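PDB 5SUH: MSM0271 protein from Mycobacterium smegmatis, which forms double-ringed trimers that serve as shell building blocks of the RMM bacterial microcompartment. Local coordinates for residues 213-216 / 217-220. Numbering follows the deposited sequence.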
loop_
_atom_site.group_PDB
_atom_site.type_symbol
_atom_site.label_atom_id
_atom_site.label_comp_id
_atom_site.label_asym_id
_atom_site.label_seq_id
_atom_site.Cartn_x
_atom_site.Cartn_y
_atom_site.Cartn_z
ATOM N N GLY A 213 -15.200 -3.938 -22.219
ATOM C CA GLY A 213 -16.319 -3.039 -22.463
ATOM C C GLY A 213 -16.413 -2.619 -23.919
ATOM O O GLY A 213 -15.406 -2.591 -24.624
ATOM N N GLY A 214 -17.625 -2.343 -24.391
ATOM C CA GLY A 214 -17.827 -1.886 -25.762
ATOM C C GLY A 214 -19.294 -1.899 -26.144
ATOM O O GLY A 214 -20.168 -2.060 -25.258
ATOM N N SER A 215 -19.580 -1.814 -27.446
ATOM C CA SER A 215 -20.967 -1.968 -27.909
ATOM C C SER A 215 -21.319 -3.449 -27.792
ATOM O O SER A 215 -20.418 -4.308 -27.798
ATOM C CB SER A 215 -21.122 -1.503 -29.341
ATOM O OG SER A 215 -20.491 -2.414 -30.233
ATOM N N THR A 216 -22.605 -3.769 -27.745
ATOM C CA THR A 216 -22.982 -5.175 -27.594
ATOM C C THR A 216 -22.457 -6.042 -28.728
ATOM O O THR A 216 -22.154 -7.229 -28.515
ATOM C CB THR A 216 -24.506 -5.371 -27.496
ATOM O OG1 THR A 216 -24.992 -4.606 -26.385
ATOM C CG2 THR A 216 -24.883 -6.895 -27.290
ATOM N N ASP A 217 -22.253 -5.456 -29.903
ATOM C CA ASP A 217 -21.747 -6.259 -31.004
ATOM C C ASP A 217 -20.230 -6.463 -30.887
ATOM O O ASP A 217 -19.786 -7.587 -31.040
ATOM C CB ASP A 217 -22.117 -5.608 -32.333
ATOM C CG ASP A 217 -23.598 -5.695 -32.598
ATOM O OD1 ASP A 217 -24.256 -6.567 -31.962
ATOM O OD2 ASP A 217 -24.113 -4.862 -33.375
ATOM N N GLU A 218 -19.464 -5.440 -30.486
ATOM C CA GLU A 218 -18.021 -5.615 -30.218
ATOM C C GLU A 218 -17.763 -6.711 -29.139
ATOM O O GLU A 218 -16.950 -7.612 -29.373
ATOM C CB GLU A 218 -17.382 -4.294 -29.748
ATOM C CG GLU A 218 -17.096 -3.275 -30.830
ATOM C CD GLU A 218 -16.647 -1.903 -30.276
ATOM O OE1 GLU A 218 -17.042 -1.553 -29.122
ATOM O OE2 GLU A 218 -15.889 -1.196 -31.009
ATOM N N VAL A 219 -18.497 -6.697 -28.013
ATOM C CA VAL A 219 -18.217 -7.649 -26.946
ATOM C C VAL A 219 -18.697 -9.053 -27.312
ATOM O O VAL A 219 -18.135 -10.031 -26.818
ATOM C CB VAL A 219 -18.845 -7.225 -25.572
ATOM C CG1 VAL A 219 -18.246 -5.920 -25.089
ATOM C CG2 VAL A 219 -20.372 -7.130 -25.613
ATOM N N THR A 220 -19.720 -9.155 -28.178
ATOM C CA THR A 220 -20.211 -10.447 -28.667
ATOM C C THR A 220 -19.233 -11.063 -29.677
ATOM O O THR A 220 -18.997 -12.273 -29.667
ATOM C CB THR A 220 -21.599 -10.319 -29.304
ATOM O OG1 THR A 220 -22.536 -9.914 -28.310
ATOM C CG2 THR A 220 -22.069 -11.636 -29.897
#
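Ser215 and Glu218 exchange hydrogen bonds between side chain and backbone, a worked example of how a helix start is closed by its own sequence. Ser215 OG accepts from Glu218 N at 3.2 Å, an almost straight bond (171°). In return Glu218 OE1 accepts from Ser215 N at 3.1 Å, on the anti side of the carboxylate and somewhat out of its plane. The torsions suit the exchange: Ser215 OG is tucked between its own N and carbonyl carbon (chi1 71°), which brings it to Glu218 N, while the Glu218 chain runs extended past CG (chi2 172°) and carries the carboxylate back to the end of the strand.

Backbone bonding begins at the same point, with Val219 N donating to Ser215 O. One residue further on, Thr216 O is gripped twice by Thr220, by N at 3.1 Å and by OG1 at 2.7 Å, from opposite faces of the carbonyl plane. Thr216 OG1 bonds instead to Ser170 OG of strand 170-177.

Val219 sets CG1 against the backbone of Gly214, 3.7 Å from its N, and its side chain also rests on Ile144 and Leu172 of the sheet; Thr220 touches Ile144 too. Ser215 as N-cap and Glu218 three residues later thus form a capping box, where strand 208-214 turns into helix 216-232 in the second circularly permuted BMC domain.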